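Long-range contacts in probable porin (Pseudomonas aeruginosa, PDB 4FSO), which probably forms a pore across the outer membrane, as a beta-barrel porin of the OprD family: residues D11-L16 with I49-S54; L61-D66 with G108-S113; T115-G120 with H142-T147. All coordinates share one frame; numbering follows the deposited sequence.

Interaction 1: residues D11-L16 with I49-S54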
loop_
_atom_site.group_PDB
_atom_site.type_symbol
_atom_site.label_atom_id
_atom_site.label_comp_id
_atom_site.label_asym_id
_atom_site.label_seq_id
_atom_site.Cartn_x
_atom_site.Cartn_y
_atom_site.Cartn_z
ATOM N N ASP A 11 -14.713 -5.816 -19.182
ATOM C CA ASP A 11 -16.132 -5.825 -19.546
ATOM C C ASP A 11 -16.938 -5.813 -18.245
ATOM O O ASP A 11 -17.954 -6.505 -18.103
ATOM C CB ASP A 11 -16.509 -7.005 -20.468
ATOM N N GLY A 12 -16.435 -5.026 -17.292
ATOM C CA GLY A 12 -17.103 -4.774 -16.031
ATOM C C GLY A 12 -16.722 -5.664 -14.868
ATOM O O GLY A 12 -16.028 -6.663 -15.032
ATOM N N SER A 13 -17.193 -5.274 -13.685
ATOM C CA SER A 13 -17.104 -6.057 -12.454
ATOM C C SER A 13 -18.013 -5.384 -11.411
ATOM O O SER A 13 -18.227 -4.161 -11.457
ATOM C CB SER A 13 -15.648 -6.145 -11.948
ATOM O OG SER A 13 -15.219 -4.992 -11.213
ATOM N N ALA A 14 -18.545 -6.170 -10.476
ATOM C CA ALA A 14 -19.367 -5.623 -9.389
ATOM C C ALA A 14 -19.148 -6.434 -8.117
ATOM O O ALA A 14 -19.237 -7.663 -8.109
ATOM C CB ALA A 14 -20.840 -5.580 -9.773
ATOM N N ARG A 15 -18.876 -5.733 -7.034
ATOM C CA ARG A 15 -18.224 -6.369 -5.911
ATOM C C ARG A 15 -18.732 -5.769 -4.610
ATOM O O ARG A 15 -18.272 -4.722 -4.187
ATOM C CB ARG A 15 -16.713 -6.156 -6.067
ATOM C CG ARG A 15 -15.831 -7.150 -5.366
ATOM C CD ARG A 15 -16.239 -8.589 -5.636
ATOM N NE ARG A 15 -15.952 -9.045 -6.994
ATOM C CZ ARG A 15 -15.632 -10.301 -7.300
ATOM N NH1 ARG A 15 -15.545 -11.215 -6.340
ATOM N NH2 ARG A 15 -15.392 -10.643 -8.559
ATOM N N LEU A 16 -19.705 -6.423 -3.990
ATOM C CA LEU A 16 -20.165 -6.001 -2.673
ATOM C C LEU A 16 -19.387 -6.720 -1.581
ATOM O O LEU A 16 -19.432 -7.934 -1.472
ATOM C CB LEU A 16 -21.651 -6.252 -2.480
ATOM C CG LEU A 16 -22.072 -5.938 -1.040
ATOM C CD1 LEU A 16 -21.782 -4.448 -0.638
ATOM C CD2 LEU A 16 -23.543 -6.325 -0.810
ATOM N N ILE A 49 -18.320 -2.324 1.380
ATOM C CA ILE A 49 -17.710 -1.638 0.259
ATOM C C ILE A 49 -18.380 -2.033 -1.024
ATOM O O ILE A 49 -18.372 -3.201 -1.407
ATOM C CB ILE A 49 -16.231 -1.956 0.086
ATOM C CG1 ILE A 49 -15.566 -2.267 1.433
ATOM C CG2 ILE A 49 -15.567 -0.807 -0.674
ATOM C CD1 ILE A 49 -15.126 -1.048 2.196
ATOM N N LEU A 50 -18.949 -1.042 -1.691
ATOM C CA LEU A 50 -19.602 -1.261 -2.961
ATOM C C LEU A 50 -18.682 -0.765 -4.066
ATOM O O LEU A 50 -18.237 0.372 -4.060
ATOM C CB LEU A 50 -20.939 -0.525 -2.965
ATOM C CG LEU A 50 -21.932 -0.864 -4.060
ATOM C CD1 LEU A 50 -21.651 0.014 -5.254
ATOM C CD2 LEU A 50 -21.793 -2.336 -4.403
ATOM N N ASP A 51 -18.377 -1.639 -5.005
ATOM C CA ASP A 51 -17.472 -1.308 -6.089
ATOM C C ASP A 51 -18.073 -1.769 -7.401
ATOM O O ASP A 51 -18.214 -2.971 -7.644
ATOM C CB ASP A 51 -16.130 -2.002 -5.899
ATOM C CG ASP A 51 -15.334 -2.077 -7.197
ATOM O OD1 ASP A 51 -14.610 -1.097 -7.479
ATOM O OD2 ASP A 51 -15.450 -3.097 -7.940
ATOM N N LEU A 52 -18.432 -0.819 -8.250
ATOM C CA LEU A 52 -19.062 -1.155 -9.517
ATOM C C LEU A 52 -18.274 -0.547 -10.617
ATOM O O LEU A 52 -18.089 0.676 -10.662
ATOM C CB LEU A 52 -20.445 -0.551 -9.599
ATOM C CG LEU A 52 -21.672 -1.283 -9.077
ATOM C CD1 LEU A 52 -21.349 -2.232 -7.944
ATOM C CD2 LEU A 52 -22.674 -0.227 -8.659
ATOM N N ARG A 53 -17.813 -1.393 -11.517
ATOM C CA ARG A 53 -17.163 -0.894 -12.712
ATOM C C ARG A 53 -17.975 -1.355 -13.904
ATOM O O ARG A 53 -18.110 -2.552 -14.128
ATOM C CB ARG A 53 -15.758 -1.450 -12.806
ATOM C CG ARG A 53 -15.137 -1.750 -11.464
ATOM C CD ARG A 53 -14.889 -0.476 -10.679
ATOM N NE ARG A 53 -13.822 -0.646 -9.706
ATOM C CZ ARG A 53 -12.549 -0.836 -10.030
ATOM N NH1 ARG A 53 -12.184 -0.888 -11.302
ATOM N NH2 ARG A 53 -11.642 -0.973 -9.081
ATOM N N SER A 54 -18.530 -0.411 -14.661
ATOM C CA SER A 54 -19.290 -0.787 -15.854
ATOM C C SER A 54 -18.371 -1.305 -16.953
ATOM O O SER A 54 -17.147 -1.239 -16.854
ATOM C CB SER A 54 -20.081 0.398 -16.395
ATOM O OG SER A 54 -19.201 1.369 -16.961
#

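Interaction 2: residues L61-D66 with G108-S113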
loop_
_atom_site.group_PDB
_atom_site.type_symbol
_atom_site.label_atom_id
_atom_site.label_comp_id
_atom_site.label_asym_id
_atom_site.label_seq_id
_atom_site.Cartn_x
_atom_site.Cartn_y
_atom_site.Cartn_z
ATOM N N LEU A 61 -14.679 4.783 -29.554
ATOM C CA LEU A 61 -14.507 5.442 -28.269
ATOM C C LEU A 61 -15.631 4.943 -27.366
ATOM O O LEU A 61 -16.804 5.105 -27.682
ATOM C CB LEU A 61 -14.572 6.963 -28.440
ATOM C CG LEU A 61 -14.523 7.851 -27.199
ATOM C CD1 LEU A 61 -13.200 7.666 -26.486
ATOM C CD2 LEU A 61 -14.758 9.320 -27.554
ATOM N N GLY A 62 -15.265 4.301 -26.264
ATOM C CA GLY A 62 -16.250 3.759 -25.357
ATOM C C GLY A 62 -16.399 4.590 -24.102
ATOM O O GLY A 62 -15.502 5.354 -23.717
ATOM N N PHE A 63 -17.550 4.444 -23.461
ATOM C CA PHE A 63 -17.813 5.176 -22.239
ATOM C C PHE A 63 -18.349 4.216 -21.225
ATOM O O PHE A 63 -18.924 3.190 -21.572
ATOM C CB PHE A 63 -18.826 6.298 -22.478
ATOM C CG PHE A 63 -18.321 7.383 -23.378
ATOM C CD1 PHE A 63 -18.467 7.291 -24.756
ATOM C CD2 PHE A 63 -17.681 8.490 -22.848
ATOM C CE1 PHE A 63 -17.983 8.292 -25.592
ATOM C CE2 PHE A 63 -17.194 9.494 -23.675
ATOM C CZ PHE A 63 -17.348 9.393 -25.050
ATOM N N GLY A 64 -18.150 4.545 -19.963
ATOM C CA GLY A 64 -18.643 3.710 -18.895
ATOM C C GLY A 64 -18.550 4.454 -17.585
ATOM O O GLY A 64 -18.179 5.642 -17.549
ATOM N N VAL A 65 -18.878 3.753 -16.504
ATOM C CA VAL A 65 -18.932 4.405 -15.211
ATOM C C VAL A 65 -18.481 3.510 -14.072
ATOM O O VAL A 65 -18.667 2.289 -14.087
ATOM C CB VAL A 65 -20.331 5.037 -14.925
ATOM C CG1 VAL A 65 -21.439 3.963 -14.833
ATOM C CG2 VAL A 65 -20.275 5.915 -13.668
ATOM N N ASP A 66 -17.856 4.151 -13.096
ATOM C CA ASP A 66 -17.310 3.499 -11.920
ATOM C C ASP A 66 -17.848 4.193 -10.699
ATOM O O ASP A 66 -17.950 5.422 -10.647
ATOM C CB ASP A 66 -15.792 3.582 -11.930
ATOM C CG ASP A 66 -15.175 2.568 -12.850
ATOM O OD1 ASP A 66 -15.939 1.868 -13.555
ATOM O OD2 ASP A 66 -13.933 2.467 -12.867
ATOM N N GLY A 108 -16.285 8.802 -14.167
ATOM C CA GLY A 108 -16.519 8.511 -15.565
ATOM C C GLY A 108 -15.232 8.026 -16.216
ATOM O O GLY A 108 -14.145 8.454 -15.843
ATOM N N LYS A 109 -15.357 7.128 -17.187
ATOM C CA LYS A 109 -14.200 6.639 -17.914
ATOM C C LYS A 109 -14.438 6.649 -19.417
ATOM O O LYS A 109 -15.564 6.457 -19.865
ATOM C CB LYS A 109 -13.812 5.232 -17.442
ATOM C CG LYS A 109 -14.933 4.226 -17.477
ATOM C CD LYS A 109 -14.580 2.934 -16.755
ATOM C CE LYS A 109 -15.641 1.853 -17.038
ATOM N NZ LYS A 109 -15.651 0.741 -16.043
ATOM N N MET A 110 -13.378 6.910 -20.186
ATOM C CA MET A 110 -13.395 6.680 -21.628
ATOM C C MET A 110 -12.281 5.732 -22.003
ATOM O O MET A 110 -11.332 5.533 -21.244
ATOM C CB MET A 110 -13.182 7.954 -22.420
ATOM C CG MET A 110 -14.049 9.103 -22.035
ATOM S SD MET A 110 -13.093 10.573 -22.423
ATOM C CE MET A 110 -12.350 10.001 -23.935
ATOM N N ARG A 111 -12.381 5.185 -23.204
ATOM C CA ARG A 111 -11.405 4.235 -23.693
ATOM C C ARG A 111 -11.371 4.304 -25.219
ATOM O O ARG A 111 -12.405 4.425 -25.878
ATOM C CB ARG A 111 -11.766 2.838 -23.185
ATOM C CG ARG A 111 -11.039 1.665 -23.796
ATOM C CD ARG A 111 -12.046 0.546 -24.094
ATOM N NE ARG A 111 -12.972 0.898 -25.176
ATOM C CZ ARG A 111 -13.943 0.102 -25.628
ATOM N NH1 ARG A 111 -14.133 -1.092 -25.078
ATOM N NH2 ARG A 111 -14.739 0.506 -26.619
ATOM N N PHE A 112 -10.164 4.294 -25.761
ATOM C CA PHE A 112 -9.938 4.089 -27.176
ATOM C C PHE A 112 -8.648 3.303 -27.313
ATOM O O PHE A 112 -7.682 3.554 -26.583
ATOM C CB PHE A 112 -9.802 5.406 -27.929
ATOM C CG PHE A 112 -9.398 5.221 -29.359
ATOM C CD1 PHE A 112 -8.065 5.252 -29.729
ATOM C CD2 PHE A 112 -10.348 4.973 -30.331
ATOM C CE1 PHE A 112 -7.686 5.051 -31.044
ATOM C CE2 PHE A 112 -9.975 4.780 -31.652
ATOM C CZ PHE A 112 -8.640 4.817 -32.007
ATOM N N SER A 113 -8.629 2.363 -28.249
ATOM C CA SER A 113 -7.482 1.476 -28.446
ATOM C C SER A 113 -6.992 0.863 -27.122
ATOM O O SER A 113 -7.730 0.135 -26.466
ATOM C CB SER A 113 -6.352 2.209 -29.179
ATOM O OG SER A 113 -5.560 1.308 -29.936
#

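Interaction 3: residues T115-G120 with H142-T147. With C8E ((hydroxyethyloxy)tri(ethyloxy)octane), chain J.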
loop_
_atom_site.group_PDB
_atom_site.type_symbol
_atom_site.label_atom_id
_atom_site.label_comp_id
_atom_site.label_asym_id
_atom_site.label_seq_id
_atom_site.Cartn_x
_atom_site.Cartn_y
_atom_site.Cartn_z
ATOM N N THR A 115 -5.860 2.836 -24.604
ATOM C CA THR A 115 -5.715 4.035 -23.807
ATOM C C THR A 115 -7.034 4.315 -23.073
ATOM O O THR A 115 -8.119 4.156 -23.639
ATOM C CB THR A 115 -5.324 5.219 -24.728
ATOM O OG1 THR A 115 -4.050 4.955 -25.332
ATOM C CG2 THR A 115 -5.265 6.537 -23.963
ATOM N N GLN A 116 -6.945 4.715 -21.809
ATOM C CA GLN A 116 -8.144 4.984 -21.033
ATOM C C GLN A 116 -7.993 6.175 -20.088
ATOM O O GLN A 116 -6.917 6.433 -19.550
ATOM C CB GLN A 116 -8.591 3.724 -20.286
ATOM C CG GLN A 116 -7.444 2.836 -19.867
ATOM C CD GLN A 116 -7.713 1.366 -20.129
ATOM O OE1 GLN A 116 -6.894 0.673 -20.745
ATOM N NE2 GLN A 116 -8.856 0.877 -19.651
ATOM N N PHE A 117 -9.082 6.914 -19.914
ATOM C CA PHE A 117 -9.086 8.095 -19.068
ATOM C C PHE A 117 -10.195 7.922 -18.046
ATOM O O PHE A 117 -11.210 7.312 -18.334
ATOM C CB PHE A 117 -9.306 9.369 -19.909
ATOM C CG PHE A 117 -9.447 10.627 -19.086
ATOM C CD1 PHE A 117 -8.344 11.187 -18.450
ATOM C CD2 PHE A 117 -10.683 11.238 -18.932
ATOM C CE1 PHE A 117 -8.471 12.337 -17.677
ATOM C CE2 PHE A 117 -10.820 12.387 -18.162
ATOM C CZ PHE A 117 -9.709 12.938 -17.534
ATOM N N ARG A 118 -9.992 8.443 -16.846
ATOM C CA ARG A 118 -11.022 8.403 -15.818
ATOM C C ARG A 118 -11.000 9.735 -15.116
ATOM O O ARG A 118 -9.942 10.364 -14.985
ATOM C CB ARG A 118 -10.766 7.285 -14.795
ATOM C CG ARG A 118 -10.983 5.885 -15.329
ATOM C CD ARG A 118 -10.452 4.830 -14.375
ATOM N NE ARG A 118 -11.325 4.655 -13.221
ATOM C CZ ARG A 118 -10.916 4.650 -11.956
ATOM N NH1 ARG A 118 -9.622 4.806 -11.667
ATOM N NH2 ARG A 118 -11.813 4.487 -10.983
ATOM N N TYR A 119 -12.170 10.160 -14.662
ATOM C CA TYR A 119 -12.288 11.377 -13.887
ATOM C C TYR A 119 -13.319 11.070 -12.820
ATOM O O TYR A 119 -14.341 10.469 -13.117
ATOM C CB TYR A 119 -12.715 12.551 -14.784
ATOM C CG TYR A 119 -12.596 13.928 -14.146
ATOM C CD1 TYR A 119 -12.840 14.127 -12.786
ATOM C CD2 TYR A 119 -12.252 15.033 -14.910
ATOM C CE1 TYR A 119 -12.738 15.374 -12.205
ATOM C CE2 TYR A 119 -12.148 16.295 -14.338
ATOM C CZ TYR A 119 -12.393 16.455 -12.984
ATOM O OH TYR A 119 -12.293 17.699 -12.409
ATOM N N GLY A 120 -13.026 11.459 -11.578
ATOM C CA GLY A 120 -13.921 11.247 -10.453
ATOM C C GLY A 120 -13.274 10.557 -9.258
ATOM O O GLY A 120 -12.117 10.795 -8.942
ATOM N N HIS A 142 -9.785 11.887 -5.278
ATOM C CA HIS A 142 -10.540 12.457 -6.381
ATOM C C HIS A 142 -9.637 13.095 -7.408
ATOM O O HIS A 142 -8.676 13.785 -7.071
ATOM C CB HIS A 142 -11.607 13.421 -5.877
ATOM C CG HIS A 142 -12.839 12.720 -5.398
ATOM N ND1 HIS A 142 -12.837 11.873 -4.308
ATOM C CD2 HIS A 142 -14.099 12.695 -5.894
ATOM C CE1 HIS A 142 -14.051 11.376 -4.139
ATOM N NE2 HIS A 142 -14.837 11.861 -5.085
ATOM N N GLY A 143 -9.929 12.834 -8.672
ATOM C CA GLY A 143 -9.090 13.352 -9.724
ATOM C C GLY A 143 -9.178 12.611 -11.033
ATOM O O GLY A 143 -10.232 12.151 -11.430
ATOM N N ALA A 144 -8.045 12.506 -11.706
ATOM C CA ALA A 144 -8.027 12.094 -13.099
ATOM C C ALA A 144 -6.898 11.103 -13.320
ATOM O O ALA A 144 -5.791 11.245 -12.769
ATOM C CB ALA A 144 -7.841 13.315 -14.003
ATOM N N GLN A 145 -7.172 10.095 -14.133
ATOM C CA GLN A 145 -6.139 9.150 -14.452
ATOM C C GLN A 145 -6.190 8.740 -15.909
ATOM O O GLN A 145 -7.203 8.211 -16.394
ATOM C CB GLN A 145 -6.229 7.932 -13.545
ATOM C CG GLN A 145 -5.088 6.959 -13.767
ATOM C CD GLN A 145 -5.097 5.797 -12.797
ATOM O OE1 GLN A 145 -6.022 5.628 -12.004
ATOM N NE2 GLN A 145 -4.052 4.985 -12.854
ATOM N N LEU A 146 -5.080 9.002 -16.597
ATOM C CA LEU A 146 -4.856 8.508 -17.950
ATOM C C LEU A 146 -3.860 7.360 -17.912
ATOM O O LEU A 146 -2.761 7.511 -17.381
ATOM C CB LEU A 146 -4.282 9.621 -18.812
ATOM C CG LEU A 146 -3.827 9.208 -20.205
ATOM C CD1 LEU A 146 -5.043 8.890 -21.055
ATOM C CD2 LEU A 146 -2.951 10.279 -20.852
ATOM N N THR A 147 -4.242 6.208 -18.452
ATOM C CA THR A 147 -3.269 5.157 -18.738
ATOM C C THR A 147 -3.243 4.798 -20.238
ATOM O O THR A 147 -4.258 4.909 -20.942
ATOM C CB THR A 147 -3.460 3.895 -17.863
ATOM O OG1 THR A 147 -4.484 3.067 -18.415
ATOM C CG2 THR A 147 -3.829 4.266 -16.464
HETATM C C1 C8E J . -3.154 14.529 -15.604
HETATM C C2 C8E J . -4.072 13.399 -16.085
HETATM C C3 C8E J . -5.015 13.864 -17.202
HETATM C C4 C8E J . -4.319 14.056 -18.557
HETATM C C5 C8E J . -5.216 14.747 -19.592
HETATM C C6 C8E J . -5.392 13.883 -20.840
HETATM C C7 C8E J . -6.823 13.933 -21.371
HETATM C C8 C8E J . -6.890 12.928 -22.530
HETATM O O9 C8E J . -8.232 12.704 -22.948
HETATM C C10 C8E J . -8.713 11.368 -22.777
HETATM C C11 C8E J . -8.566 10.530 -24.060
HETATM O O12 C8E J . -9.327 9.326 -23.982
HETATM C C13 C8E J . -8.799 8.272 -24.782
HETATM C C14 C8E J . -8.282 8.801 -26.116
HETATM O O15 C8E J . -7.013 8.266 -26.427
#

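Interaction 1: residues D11-L16 with I49-S54
S13 and R53 face each other across two antiparallel strands as a hydrogen-bonded pair, each using both backbone groups. S13 N donates to R53 O at 2.9 Å, and R53 N returns the bond to S13 O at 2.8 Å with an N-H...O angle of 168°. Two residues on, R15 and D51 repeat the exchange less evenly: R15 N reaches D51 O at 2.9 Å, whereas D51 N returns a longer bond to R15 O, 3.2 Å. D51 O receives the CA-H of A14 at 3.4 Å.

The polar side chains S13, R15, D51 and R53 share one face. The D51 carboxylate pairs with R53 NE of its own strand in a salt bridge, though the OD1-NE separation is too short to be trusted. R15 bends at chi2 and chi3, its tip turned away from D51, and the side chain touches N402 and S404. On the other face A14 CB touches L52 CD1 at 3.8 Å, with L16 and L50 looser. The S54 OG hydrogen bond with V65 N is of doubtful length.

Strand 13-26 lies between strand 41-53 and the last strand, 392-404, the first-to-last antiparallel pairing that closes a porin barrel; L16 has a backbone hydrogen bond with L403 of that strand, A14 one with L405 just beyond it. Beyond strand 41-53, L50 and L52 pair with A69 and T67 of strand 62-72.

Interaction 2: residues L61-D66 with G108-S113
K109 and D66 meet across strands 62-72 and 101-112 in a salt bridge, with K109 NZ 2.7 Å from D66 OD1. The ammonium comes to the syn side of the carboxylate, somewhat out of its plane, and the two side chains cross at about a right angle. K109 gets there over the backbone of G64: its CG sits between the backbone N and the carbonyl carbon (chi1 53°), 3.5 Å from G64 O, and the rest of the chain runs extended. Lacking a side chain, G64 leaves this path open. G62 does the same two residues back along its strand, at the next hydrogen-bonded pair, where R111 folds its guanidinium back so that NH2 lies 3.8 Å from G62 CA.

The opposite face is apolar. F63 and M110 lie side by side and point the same way, with F63 CE2 3.6 Å from M110 CG. M110 then turns at its last torsion (chi3 38°), which brings CE to L61 CD1 at 3.6 Å, so the thioether chain bridges two residues of the facing strand.

Between the two faces the backbones of G62 and R111, and of G64 and K109, exchange hydrogen bonds; the G62 N to R111 O bond, at 2.9 Å, is the shortest of the four. Further out, K109 NZ also donates to S54 O and makes a cation-pi contact with Y56, and D66 OD2 has a long, weak ion pair with R118. Bound detergent touches M110 and F112. A charged network on one face and an apolar, detergent-touching surface on the other are characteristic of antiparallel strands in the wall of an outer-membrane porin barrel, with the charges most probably directed to the lumen.

Interaction 3: residues T115-G120 with H142-T147
F117 packs between the strand of A144 and L146 and a bound C8E detergent molecule. Its CG is anti to the backbone N (chi1 175°). From the root outward, CB lies 3.5 Å from detergent C10, which is also the nearest partner of CG. CD1 passes Q145 O at 3.8 Å. CE1 is met near the ring plane, at the ring edge, by detergent C3, again at 3.8 Å, and CE1 also approaches A144 CB at 3.9 Å, with CZ scarcely farther from the same methyl. One side chain thus joins the facing strand to the detergent chain. Nearby on this face, T115 CG2 touches L146 CD1 at 3.7 Å and lies close to the detergent's ether oxygen O15, the last atom modelled, while T115 OG1 is hydrogen-bonded to E150 and S148.

On the other face R118 and Q145 run side by side. Q145 OE1 lies in plane at the edge of the guanidinium, 3.7 Å from R118 NH1, too far for a hydrogen bond, and the amide and guanidinium planes stand 58° apart.

Six backbone hydrogen bonds hold the strands in register, two each from the pairs Q116-T147, R118-Q145 and G120-G143; that of Q116 N to T147 O measures 2.8 Å. G120 and G143 both have positive phi and form the last of these pairs, exactly where each chain turns a corner. Antiparallel strands with an aromatic and aliphatic face touched by detergent, which probably occupies the place of membrane lipid, and polar groups on the reverse are typical of the wall of a transmembrane porin barrel.

Overall arrangement
The three contacts follow one another along the chain, each closing before the next opens, and trace successive strands around one part of the barrel wall: 13-26, 41-53, 62-72, 101-112, 115-119 and 144-148. Centres of interactions 1 and 2 are about 15 Å apart, joined where strands 41-53 and 62-72 are neighbours. Interactions 2 and 3 are closer, about 10 Å between centres, and share the seam of strands 101-112 and 115-119, where G108 bonds to Y119 and M110 to F117. Interactions 1 and 3 lie about 17 Å apart without touching. Interaction 2 is therefore the link between them in a continuous antiparallel wall that probably encloses the pore.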